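Maquette-3 (Escherichia coli, PDB 6Z0C) is a designed four-helix bundle that has no known natural function and probably serves to test how buried charged networks stabilise an artificial protein. Local coordinates at residues Ala49-Pro52 and Glu53-Ser56; Phe139-Leu142 and Leu143-Ile146. All coordinates share one frame; numbering follows the deposited sequence.

Contact 1 (Ala49-Pro52 and Glu53-Ser56); sequences ARNP and EKKS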
# COMPACT_ATOMS: atom_id res chain seq x y z
N ALA A 49 -17.11 -13.22 -26.78
CA ALA A 49 -17.54 -14.50 -26.16
C ALA A 49 -18.84 -15.00 -26.81
O ALA A 49 -19.85 -14.26 -26.77
CB ALA A 49 -17.71 -14.32 -24.67
N ARG A 50 -18.81 -16.21 -27.37
CA ARG A 50 -19.96 -16.88 -28.04
C ARG A 50 -20.73 -17.73 -27.02
O ARG A 50 -21.97 -17.83 -27.14
CB ARG A 50 -19.47 -17.75 -29.20
CG ARG A 50 -18.51 -17.05 -30.15
CD ARG A 50 -18.44 -17.68 -31.54
NE ARG A 50 -17.66 -18.91 -31.60
CZ ARG A 50 -16.34 -18.99 -31.74
NH1 ARG A 50 -15.60 -17.89 -31.82
NH2 ARG A 50 -15.74 -20.17 -31.79
N ASN A 51 -20.03 -18.32 -26.05
CA ASN A 51 -20.62 -19.17 -24.98
C ASN A 51 -21.22 -18.26 -23.91
O ASN A 51 -20.50 -17.49 -23.29
CB ASN A 51 -19.58 -20.13 -24.39
CG ASN A 51 -18.82 -20.92 -25.44
OD1 ASN A 51 -17.60 -21.02 -25.38
ND2 ASN A 51 -19.53 -21.48 -26.40
N PRO A 52 -22.55 -18.30 -23.68
CA PRO A 52 -23.18 -17.40 -22.71
C PRO A 52 -22.60 -17.50 -21.29
O PRO A 52 -22.52 -16.47 -20.64
CB PRO A 52 -24.66 -17.84 -22.71
CG PRO A 52 -24.85 -18.49 -24.06
CD PRO A 52 -23.53 -19.18 -24.33
N GLU A 53 -22.20 -18.69 -20.84
CA GLU A 53 -21.64 -18.89 -19.47
C GLU A 53 -20.31 -18.12 -19.36
O GLU A 53 -20.06 -17.54 -18.29
CB GLU A 53 -21.50 -20.37 -19.11
CG GLU A 53 -20.25 -21.07 -19.65
CD GLU A 53 -20.33 -21.54 -21.09
OE1 GLU A 53 -21.36 -21.27 -21.75
OE2 GLU A 53 -19.37 -22.18 -21.56
N LYS A 54 -19.52 -18.10 -20.44
CA LYS A 54 -18.22 -17.37 -20.49
C LYS A 54 -18.49 -15.86 -20.52
O LYS A 54 -17.80 -15.13 -19.78
CB LYS A 54 -17.38 -17.83 -21.69
CG LYS A 54 -16.95 -19.29 -21.65
CD LYS A 54 -15.80 -19.62 -22.58
CE LYS A 54 -15.48 -21.10 -22.63
NZ LYS A 54 -14.22 -21.37 -23.35
N LYS A 55 -19.46 -15.41 -21.33
CA LYS A 55 -19.85 -13.98 -21.39
C LYS A 55 -20.28 -13.52 -19.99
O LYS A 55 -19.78 -12.47 -19.53
CB LYS A 55 -20.98 -13.74 -22.39
CG LYS A 55 -21.20 -12.28 -22.77
CD LYS A 55 -22.25 -12.07 -23.84
CE LYS A 55 -22.05 -10.79 -24.63
NZ LYS A 55 -21.01 -10.95 -25.68
N SER A 56 -21.14 -14.29 -19.33
CA SER A 56 -21.67 -14.02 -17.96
C SER A 56 -20.51 -13.81 -16.98
O SER A 56 -20.54 -12.81 -16.24
CB SER A 56 -22.57 -15.13 -17.51
OG SER A 56 -22.95 -14.94 -16.16
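The carbonyl of N51 opens helix 52-99 by receiving two backbone N-H groups: K55 N binds N51 O at 3.0 Å, nearly straight at 167°, while K54 N reaches the same oxygen in a weak, bent bond. One residue on, S56 N binds P52 O at 2.9 Å and the helical ladder is under way. Proline suits the first turn, where a backbone N-H would have no helical acceptor and its nitrogen has no hydrogen to offer.

Side-chain contacts cluster on N51, which holds the N-cap position without a capping bond. E53, its CG wedged between backbone N and carbonyl carbon (chi1 82°) and its chain bent back, lays its carboxylate beside N51, with OE1 3.4 Å from N51 CB. The extended K54 runs alongside the amide, its CE 3.5 Å from N51 OD1. Among apolar contacts, A49 CB rests 3.9 Å from K55 CA.

The ammonium of K54 is bonded to the backbone oxygens of I146 and S150; a leucine in its place would probably leave both carbonyls without this donor. K55 NZ turns back to S46 O, so the two lysines tie the start of helix 52-99 to the end of helix 4-48 and to the loop between helices 105-144 and 152-194.

Contact 2 (Phe139-Leu142 and Leu143-Ile146); sequences FIEL and LETI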
# COMPACT_ATOMS: atom_id res chain seq x y z
N PHE A 139 -11.04 -14.76 -8.89
CA PHE A 139 -11.37 -14.61 -10.33
C PHE A 139 -10.52 -15.58 -11.15
O PHE A 139 -11.06 -16.19 -12.09
CB PHE A 139 -11.20 -13.18 -10.84
CG PHE A 139 -11.55 -13.11 -12.30
CD1 PHE A 139 -12.84 -13.39 -12.73
CD2 PHE A 139 -10.58 -12.88 -13.26
CE1 PHE A 139 -13.16 -13.39 -14.07
CE2 PHE A 139 -10.90 -12.88 -14.61
CZ PHE A 139 -12.19 -13.14 -15.01
N ILE A 140 -9.23 -15.73 -10.81
CA ILE A 140 -8.30 -16.66 -11.50
C ILE A 140 -8.85 -18.09 -11.42
O ILE A 140 -8.84 -18.78 -12.46
CB ILE A 140 -6.87 -16.54 -10.93
CG1 ILE A 140 -6.17 -15.31 -11.51
CG2 ILE A 140 -6.08 -17.82 -11.14
CD1 ILE A 140 -4.71 -15.24 -11.22
N GLU A 141 -9.32 -18.51 -10.25
CA GLU A 141 -9.87 -19.88 -10.04
C GLU A 141 -11.10 -20.05 -10.94
O GLU A 141 -11.26 -21.12 -11.55
CB GLU A 141 -10.11 -20.13 -8.55
CG GLU A 141 -8.80 -20.20 -7.76
CD GLU A 141 -8.88 -20.03 -6.25
OE1 GLU A 141 -10.00 -20.00 -5.70
OE2 GLU A 141 -7.80 -19.92 -5.63
N LEU A 142 -11.90 -18.99 -11.09
CA LEU A 142 -13.11 -18.97 -11.96
C LEU A 142 -12.70 -18.98 -13.44
O LEU A 142 -13.28 -19.75 -14.22
CB LEU A 142 -13.93 -17.73 -11.60
CG LEU A 142 -15.40 -17.74 -12.01
CD1 LEU A 142 -16.09 -19.01 -11.54
CD2 LEU A 142 -16.10 -16.52 -11.45
N LEU A 143 -11.72 -18.14 -13.80
CA LEU A 143 -11.23 -17.97 -15.19
C LEU A 143 -10.64 -19.29 -15.70
O LEU A 143 -10.87 -19.62 -16.88
CB LEU A 143 -10.18 -16.85 -15.20
CG LEU A 143 -9.51 -16.58 -16.55
CD1 LEU A 143 -10.55 -16.34 -17.64
CD2 LEU A 143 -8.58 -15.38 -16.44
N GLU A 144 -9.92 -20.02 -14.85
CA GLU A 144 -9.31 -21.34 -15.18
C GLU A 144 -10.37 -22.31 -15.71
O GLU A 144 -10.01 -23.15 -16.55
CB GLU A 144 -8.62 -21.93 -13.95
CG GLU A 144 -7.24 -21.33 -13.71
CD GLU A 144 -6.57 -21.83 -12.44
OE1 GLU A 144 -5.40 -22.25 -12.53
OE2 GLU A 144 -7.21 -21.78 -11.38
N THR A 145 -11.62 -22.23 -15.24
CA THR A 145 -12.70 -23.21 -15.58
C THR A 145 -13.24 -22.96 -16.99
O THR A 145 -13.89 -23.87 -17.52
CB THR A 145 -13.85 -23.20 -14.56
OG1 THR A 145 -14.55 -21.96 -14.66
CG2 THR A 145 -13.38 -23.42 -13.14
N ILE A 146 -12.98 -21.78 -17.57
CA ILE A 146 -13.54 -21.38 -18.90
C ILE A 146 -12.42 -21.21 -19.94
O ILE A 146 -12.73 -20.70 -21.04
CB ILE A 146 -14.41 -20.11 -18.78
CG1 ILE A 146 -13.62 -18.90 -18.26
CG2 ILE A 146 -15.64 -20.39 -17.92
CD1 ILE A 146 -14.27 -17.58 -18.57
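L142 O takes two bonds from T145, one from the side chain and one from the backbone. T145 OG1 donates at 2.6 Å to L142 O and lies in the carbonyl plane; T145 N, 3.2 Å from L142 O, comes from well above that plane. The hydroxyl can reach back because it sits between its own backbone N and carbonyl carbon (chi1 68°), a rotamer that gives threonine an acceptor within its own turn. T145 CG2 meanwhile rests 3.5 Å from E141 O.

Just before this, the bonds still have helical i to i+4 spacing: L143 N to F139 O at 2.7 Å and E144 N to I140 O at 2.9 Å. On the buried side L143 slants across F139, its CB over one ring face toward the rim and its CD2 3.9 Å from F139 CE2. Aromatic and branched aliphatic side chains here fill the interior. On the outer side the extended E144 passes over I140 O, bringing OE2 within 3.5 Å of E141 CA. E141 and E144 suit the exposed face, their carboxylates staying apart.

Farther out, F139 packs on V57 and Q61 of helix 52-99 and on K162 of helix 152-194, while I140 reaches L163 and I166 of the latter. V57 also receives I146. The backbone bonds from T145 to L142 and from I146 N to L143 O have the i to i+3 spacing of 3-10-like turns, following the i to i+4 bonds before them, and the inward-facing apolar residues beside them are those of a four-helix bundle near its end.

How the contacts relate
Contact 1 starts helix 52-99 and contact 2 lies near the finish of helix 105-144, the next helix in the chain, yet both occupy the same end of the bundle with centres about 13 Å apart. They meet directly through K54 NZ and I146 O, a probable hydrogen bond of 2.8 Å that brings a buried lysine to a carbonyl past the regular helical bonding. At V57, the residue next to contact 1, the two regions also meet through apolar side chains. Contact 1, about 35 Å from the chain centre, is the more peripheral; contact 2 lies about 26 Å from it. The potassium site of G101, G103 and Q200 belongs to other parts of the chain.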